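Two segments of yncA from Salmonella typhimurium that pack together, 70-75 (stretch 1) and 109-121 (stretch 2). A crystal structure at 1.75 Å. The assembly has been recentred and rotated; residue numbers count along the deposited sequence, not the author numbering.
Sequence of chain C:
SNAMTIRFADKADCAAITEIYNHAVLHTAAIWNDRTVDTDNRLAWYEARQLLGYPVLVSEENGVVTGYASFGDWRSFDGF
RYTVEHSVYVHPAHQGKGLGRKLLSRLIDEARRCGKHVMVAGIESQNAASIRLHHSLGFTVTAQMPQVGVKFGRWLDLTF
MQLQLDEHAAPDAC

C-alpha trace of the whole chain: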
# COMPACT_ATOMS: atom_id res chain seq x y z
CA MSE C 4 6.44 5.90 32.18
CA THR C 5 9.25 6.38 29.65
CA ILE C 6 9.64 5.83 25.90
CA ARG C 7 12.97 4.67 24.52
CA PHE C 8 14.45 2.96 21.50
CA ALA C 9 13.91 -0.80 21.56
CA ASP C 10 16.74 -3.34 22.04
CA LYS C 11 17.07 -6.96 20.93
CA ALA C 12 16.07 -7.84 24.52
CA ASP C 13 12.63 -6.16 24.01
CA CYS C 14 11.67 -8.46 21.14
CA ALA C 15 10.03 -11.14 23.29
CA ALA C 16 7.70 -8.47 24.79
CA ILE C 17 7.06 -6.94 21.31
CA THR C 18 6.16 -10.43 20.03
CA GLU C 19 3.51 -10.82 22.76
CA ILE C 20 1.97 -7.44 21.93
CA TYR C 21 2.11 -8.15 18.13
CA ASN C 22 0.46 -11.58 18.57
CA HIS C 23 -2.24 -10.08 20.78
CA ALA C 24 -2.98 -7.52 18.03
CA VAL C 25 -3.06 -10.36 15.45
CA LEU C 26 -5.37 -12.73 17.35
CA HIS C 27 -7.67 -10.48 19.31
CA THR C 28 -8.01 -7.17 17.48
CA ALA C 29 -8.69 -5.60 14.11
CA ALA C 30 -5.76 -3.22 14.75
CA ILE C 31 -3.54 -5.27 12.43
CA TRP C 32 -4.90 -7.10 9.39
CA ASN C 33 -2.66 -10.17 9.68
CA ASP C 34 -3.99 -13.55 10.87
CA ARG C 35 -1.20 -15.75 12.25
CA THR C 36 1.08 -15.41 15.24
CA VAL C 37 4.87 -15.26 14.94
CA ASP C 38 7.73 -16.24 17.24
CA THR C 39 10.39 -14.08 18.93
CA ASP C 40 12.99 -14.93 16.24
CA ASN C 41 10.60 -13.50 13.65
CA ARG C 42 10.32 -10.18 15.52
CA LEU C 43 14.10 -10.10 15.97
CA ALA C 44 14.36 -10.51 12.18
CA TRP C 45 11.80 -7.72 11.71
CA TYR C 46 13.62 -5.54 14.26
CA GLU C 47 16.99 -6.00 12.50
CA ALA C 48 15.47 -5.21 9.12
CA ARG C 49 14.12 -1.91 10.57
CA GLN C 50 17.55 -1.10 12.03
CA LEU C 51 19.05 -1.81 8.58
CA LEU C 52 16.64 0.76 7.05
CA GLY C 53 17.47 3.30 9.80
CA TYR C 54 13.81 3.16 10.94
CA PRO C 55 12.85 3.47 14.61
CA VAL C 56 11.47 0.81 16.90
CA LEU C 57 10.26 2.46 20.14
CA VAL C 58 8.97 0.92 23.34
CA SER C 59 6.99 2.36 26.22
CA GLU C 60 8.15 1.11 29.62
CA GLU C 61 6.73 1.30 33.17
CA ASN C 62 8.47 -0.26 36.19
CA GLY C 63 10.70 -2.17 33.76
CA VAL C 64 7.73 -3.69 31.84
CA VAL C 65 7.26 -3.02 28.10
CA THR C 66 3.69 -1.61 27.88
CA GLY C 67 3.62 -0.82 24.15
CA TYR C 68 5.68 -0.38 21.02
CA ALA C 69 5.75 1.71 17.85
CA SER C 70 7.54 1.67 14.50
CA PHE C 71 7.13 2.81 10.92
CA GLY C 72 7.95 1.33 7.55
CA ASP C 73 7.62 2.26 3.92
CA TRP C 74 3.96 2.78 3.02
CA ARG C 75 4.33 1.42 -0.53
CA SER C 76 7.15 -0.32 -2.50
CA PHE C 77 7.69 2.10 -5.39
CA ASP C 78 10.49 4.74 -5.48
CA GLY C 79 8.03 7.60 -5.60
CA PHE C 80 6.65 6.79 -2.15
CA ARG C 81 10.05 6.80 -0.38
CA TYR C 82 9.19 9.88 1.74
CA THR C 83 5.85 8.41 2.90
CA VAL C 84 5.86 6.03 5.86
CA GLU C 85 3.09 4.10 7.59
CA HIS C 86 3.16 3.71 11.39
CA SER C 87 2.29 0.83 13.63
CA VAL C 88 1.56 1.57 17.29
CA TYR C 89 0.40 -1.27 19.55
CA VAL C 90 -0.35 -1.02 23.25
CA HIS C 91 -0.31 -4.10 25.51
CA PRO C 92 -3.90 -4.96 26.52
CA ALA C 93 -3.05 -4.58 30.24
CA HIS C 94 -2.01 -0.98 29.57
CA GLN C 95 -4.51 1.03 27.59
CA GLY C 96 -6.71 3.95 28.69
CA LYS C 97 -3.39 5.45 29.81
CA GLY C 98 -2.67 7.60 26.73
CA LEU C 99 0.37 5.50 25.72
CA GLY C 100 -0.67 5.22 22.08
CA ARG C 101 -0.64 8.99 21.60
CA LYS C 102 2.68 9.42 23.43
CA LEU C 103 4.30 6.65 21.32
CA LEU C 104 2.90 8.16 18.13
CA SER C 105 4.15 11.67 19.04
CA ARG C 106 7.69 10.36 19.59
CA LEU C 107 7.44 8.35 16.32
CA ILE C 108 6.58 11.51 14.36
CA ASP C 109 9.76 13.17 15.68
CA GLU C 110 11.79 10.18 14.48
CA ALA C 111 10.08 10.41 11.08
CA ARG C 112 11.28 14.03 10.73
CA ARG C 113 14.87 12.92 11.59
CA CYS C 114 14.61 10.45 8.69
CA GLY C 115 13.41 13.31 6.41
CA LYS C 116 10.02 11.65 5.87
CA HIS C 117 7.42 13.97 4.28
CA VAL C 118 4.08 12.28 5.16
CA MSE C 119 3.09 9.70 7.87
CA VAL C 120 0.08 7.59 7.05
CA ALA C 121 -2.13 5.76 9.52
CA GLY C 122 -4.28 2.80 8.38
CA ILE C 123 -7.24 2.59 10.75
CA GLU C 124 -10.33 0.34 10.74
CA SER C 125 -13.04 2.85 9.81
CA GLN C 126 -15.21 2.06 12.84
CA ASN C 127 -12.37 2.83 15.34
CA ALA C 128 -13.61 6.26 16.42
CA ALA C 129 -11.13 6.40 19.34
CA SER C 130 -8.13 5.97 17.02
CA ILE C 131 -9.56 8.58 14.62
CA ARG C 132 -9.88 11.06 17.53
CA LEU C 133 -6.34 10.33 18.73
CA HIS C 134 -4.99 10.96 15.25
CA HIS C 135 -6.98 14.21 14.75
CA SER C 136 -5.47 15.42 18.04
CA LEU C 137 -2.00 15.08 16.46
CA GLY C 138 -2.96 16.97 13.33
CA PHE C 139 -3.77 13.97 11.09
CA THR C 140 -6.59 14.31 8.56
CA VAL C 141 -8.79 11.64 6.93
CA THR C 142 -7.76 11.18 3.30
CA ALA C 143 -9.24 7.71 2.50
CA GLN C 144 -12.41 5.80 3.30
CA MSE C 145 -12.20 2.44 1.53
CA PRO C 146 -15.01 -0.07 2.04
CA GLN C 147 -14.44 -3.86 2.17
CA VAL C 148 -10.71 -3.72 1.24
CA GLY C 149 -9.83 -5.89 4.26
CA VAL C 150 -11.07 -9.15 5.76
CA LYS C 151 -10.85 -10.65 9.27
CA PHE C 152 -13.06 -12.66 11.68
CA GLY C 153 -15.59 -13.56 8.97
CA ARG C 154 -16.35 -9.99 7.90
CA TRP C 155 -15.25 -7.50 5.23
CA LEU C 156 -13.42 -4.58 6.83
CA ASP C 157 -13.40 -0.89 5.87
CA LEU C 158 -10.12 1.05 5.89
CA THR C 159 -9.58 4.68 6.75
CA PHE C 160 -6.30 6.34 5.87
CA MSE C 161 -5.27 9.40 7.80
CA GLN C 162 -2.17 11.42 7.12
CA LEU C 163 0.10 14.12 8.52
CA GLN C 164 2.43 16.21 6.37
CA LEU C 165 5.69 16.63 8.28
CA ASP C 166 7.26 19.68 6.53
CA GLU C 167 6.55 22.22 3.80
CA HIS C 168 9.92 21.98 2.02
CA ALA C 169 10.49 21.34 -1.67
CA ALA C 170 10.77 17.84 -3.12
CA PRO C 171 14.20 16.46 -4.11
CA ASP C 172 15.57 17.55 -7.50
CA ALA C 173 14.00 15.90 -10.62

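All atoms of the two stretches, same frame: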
# COMPACT_ATOMS: atom_id res chain seq x y z
N SER C 70 6.54 1.63 15.57
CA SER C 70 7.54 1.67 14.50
C SER C 70 6.90 2.30 13.27
O SER C 70 5.69 2.54 13.26
CB SER C 70 8.04 0.25 14.17
OG SER C 70 9.19 0.30 13.33
N PHE C 71 7.70 2.57 12.24
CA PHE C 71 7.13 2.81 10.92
C PHE C 71 7.95 2.09 9.87
O PHE C 71 9.15 1.77 10.09
CB PHE C 71 6.94 4.31 10.61
CG PHE C 71 8.22 5.12 10.57
CD1 PHE C 71 9.13 4.95 9.52
CD2 PHE C 71 8.47 6.09 11.55
CE1 PHE C 71 10.31 5.73 9.46
CE2 PHE C 71 9.64 6.88 11.50
CZ PHE C 71 10.56 6.69 10.45
N GLY C 72 7.29 1.85 8.75
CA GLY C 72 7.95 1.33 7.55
C GLY C 72 7.47 2.05 6.31
O GLY C 72 6.61 2.93 6.38
N ASP C 73 8.04 1.68 5.18
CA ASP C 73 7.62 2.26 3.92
C ASP C 73 6.15 1.93 3.68
O ASP C 73 5.71 0.82 3.96
CB ASP C 73 8.47 1.75 2.77
CG ASP C 73 9.93 2.13 2.93
OD1 ASP C 73 10.22 3.23 3.43
OD2 ASP C 73 10.79 1.30 2.55
N TRP C 74 5.40 2.94 3.24
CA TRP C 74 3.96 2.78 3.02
C TRP C 74 3.69 1.90 1.80
O TRP C 74 2.82 1.02 1.83
CB TRP C 74 3.32 4.15 2.84
CG TRP C 74 1.83 4.09 2.58
CD1 TRP C 74 0.89 3.37 3.28
CD2 TRP C 74 1.12 4.82 1.58
NE1 TRP C 74 -0.36 3.60 2.76
CE2 TRP C 74 -0.25 4.48 1.71
CE3 TRP C 74 1.50 5.72 0.58
CZ2 TRP C 74 -1.24 5.01 0.88
CZ3 TRP C 74 0.50 6.25 -0.27
CH2 TRP C 74 -0.85 5.90 -0.09
N ARG C 75 4.45 2.15 0.74
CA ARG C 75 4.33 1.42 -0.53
C ARG C 75 5.74 1.10 -1.08
O ARG C 75 6.73 1.71 -0.63
CB ARG C 75 3.48 2.24 -1.51
CG ARG C 75 1.98 2.22 -1.16
CD ARG C 75 1.09 3.20 -1.96
NE ARG C 75 1.08 3.00 -3.42
CZ ARG C 75 0.33 2.13 -4.09
NH1 ARG C 75 -0.49 1.30 -3.47
NH2 ARG C 75 0.42 2.09 -5.42
N ASP C 109 8.47 12.50 15.53
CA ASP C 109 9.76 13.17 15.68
C ASP C 109 10.84 12.39 14.96
O ASP C 109 11.67 12.98 14.27
CB ASP C 109 10.13 13.24 17.16
CG ASP C 109 9.27 14.20 17.95
OD1 ASP C 109 8.68 15.12 17.35
OD2 ASP C 109 9.19 14.03 19.18
N GLU C 110 10.81 11.06 15.12
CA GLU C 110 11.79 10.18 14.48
C GLU C 110 11.61 10.22 12.97
O GLU C 110 12.59 10.24 12.25
CB GLU C 110 11.72 8.75 15.01
CG GLU C 110 12.09 8.59 16.50
CD GLU C 110 13.47 9.13 16.87
OE1 GLU C 110 14.40 9.08 16.02
OE2 GLU C 110 13.61 9.62 18.01
N ALA C 111 10.36 10.28 12.51
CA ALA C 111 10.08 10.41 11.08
C ALA C 111 10.70 11.69 10.48
O ALA C 111 11.34 11.64 9.43
CB ALA C 111 8.55 10.34 10.82
N ARG C 112 10.60 12.82 11.20
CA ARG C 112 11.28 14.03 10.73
C ARG C 112 12.81 13.87 10.64
O ARG C 112 13.44 14.34 9.70
CB ARG C 112 10.91 15.25 11.58
CG ARG C 112 9.42 15.63 11.46
CD ARG C 112 9.18 17.14 11.76
NE ARG C 112 7.75 17.42 11.67
CZ ARG C 112 6.87 17.23 12.67
NH1 ARG C 112 7.27 16.84 13.87
NH2 ARG C 112 5.59 17.48 12.48
N ARG C 113 13.42 13.20 11.63
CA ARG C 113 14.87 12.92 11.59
C ARG C 113 15.29 12.06 10.39
O ARG C 113 16.45 12.12 9.97
CB ARG C 113 15.32 12.26 12.90
CG ARG C 113 15.44 13.23 14.03
CD ARG C 113 15.67 12.54 15.36
NE ARG C 113 15.39 13.50 16.43
CZ ARG C 113 14.34 13.46 17.24
NH1 ARG C 113 14.19 14.41 18.16
NH2 ARG C 113 13.46 12.47 17.16
N CYS C 114 14.36 11.28 9.85
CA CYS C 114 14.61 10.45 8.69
C CYS C 114 14.25 11.20 7.39
O CYS C 114 14.34 10.64 6.29
CB CYS C 114 13.82 9.14 8.80
SG CYS C 114 14.44 8.02 10.07
N GLY C 115 13.87 12.48 7.54
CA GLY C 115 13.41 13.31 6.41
C GLY C 115 12.08 12.92 5.78
O GLY C 115 11.76 13.36 4.68
N LYS C 116 11.27 12.11 6.47
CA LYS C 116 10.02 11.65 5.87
C LYS C 116 9.04 12.82 5.73
O LYS C 116 8.99 13.71 6.57
CB LYS C 116 9.38 10.51 6.67
CG LYS C 116 10.21 9.19 6.72
CD LYS C 116 10.75 8.81 5.34
CE LYS C 116 11.56 7.50 5.40
NZ LYS C 116 12.09 7.21 4.03
N HIS C 117 8.28 12.82 4.63
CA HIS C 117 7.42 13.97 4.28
C HIS C 117 5.96 13.80 4.70
O HIS C 117 5.27 14.80 5.00
CB HIS C 117 7.52 14.26 2.77
CG HIS C 117 6.78 15.49 2.32
ND1 HIS C 117 7.08 16.76 2.77
CD2 HIS C 117 5.77 15.65 1.43
CE1 HIS C 117 6.29 17.64 2.20
NE2 HIS C 117 5.49 17.00 1.36
N VAL C 118 5.48 12.55 4.73
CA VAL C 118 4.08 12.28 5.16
C VAL C 118 4.09 11.01 6.02
O VAL C 118 4.79 10.06 5.64
CB VAL C 118 3.12 12.03 3.93
CG1 VAL C 118 1.71 11.67 4.41
CG2 VAL C 118 3.09 13.27 3.00
N MSE C 119 3.35 10.98 7.15
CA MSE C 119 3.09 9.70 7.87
C MSE C 119 1.63 9.36 7.65
O MSE C 119 0.74 10.20 7.78
CB MSE C 119 3.42 9.65 9.40
CG MSE C 119 3.56 8.09 10.17
SE MSE C 119 3.67 8.71 11.96
CE MSE C 119 4.78 10.41 11.60
N VAL C 120 1.41 8.11 7.30
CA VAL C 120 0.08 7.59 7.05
C VAL C 120 -0.30 6.65 8.19
O VAL C 120 0.53 5.84 8.63
CB VAL C 120 0.08 6.81 5.73
CG1 VAL C 120 -1.30 6.13 5.50
CG2 VAL C 120 0.38 7.73 4.57
N ALA C 121 -1.56 6.72 8.62
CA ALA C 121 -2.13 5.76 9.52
C ALA C 121 -3.22 4.98 8.78
O ALA C 121 -4.04 5.58 8.09
CB ALA C 121 -2.73 6.48 10.75
O HOH W 1 9.42 5.85 3.13

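Stretch 1 is the last part of a strand, 70-73, running into a loop at Trp74 and Arg75; stretch 2 carries a helix through Arg113, turns at Gly115 and enters a strand at Val118. The backbones keep their distance: the nearest CA pairs are Phe71 with Ala111 at 8.2 Å and Trp74 with Val120 at 7.4 Å, and no direct hydrogen bond crosses between them, so side chains fill the gap. The helix closes in a Schellman motif, with Lys116 N bonded to Ala111 O (3.0 Å) and Gly115 N to Arg112 O (2.9 Å); Gly115 takes a positive phi of 68°, a conformation that favours glycine. On the last helical turn Arg113 NH2 forms a salt bridge with Glu110 OE2 (3.0 Å).

Phe71, its chi1 in the p well, supplies the largest covered area, 106 Å², and its buried ring reaches the end of the helix. Phe71 CE2 lies 3.6 Å from Ala111 CA and 3.7 Å from Ala111 CB; the ring thus lies against both the backbone and the methyl of Ala111, an apolar contact at van der Waals distance. Cys114 SG sits at the ring edge, 4.1 Å from Phe71 CZ, while Lys116 packs its aliphatic portion nearby, with CG 4.4 Å from Phe71 CE1.

Beyond those methylenes, the extended end of Lys116 brings its ammonium group near the carboxylate of Asp73. Lys116 NZ and Asp73 OD1 are 4.4 Å apart, too far for a salt bridge, but water 1 sits between them: the water O lies 2.8 Å from Asp73 OD1, placed to donate to it, though it has more acceptors in reach than protons, and accepts from Lys116 NZ at 3.1 Å.

Farther along, Trp74 and Val120 point toward each other. Val120 CG1 lies over one face of the indole, 3.8 Å from Trp74 NE1 and 4.2 Å from the centroid of the five-membered ring, a CH-pi contact that joins dispersion to a weak attraction between methyl hydrogens and pi electrons.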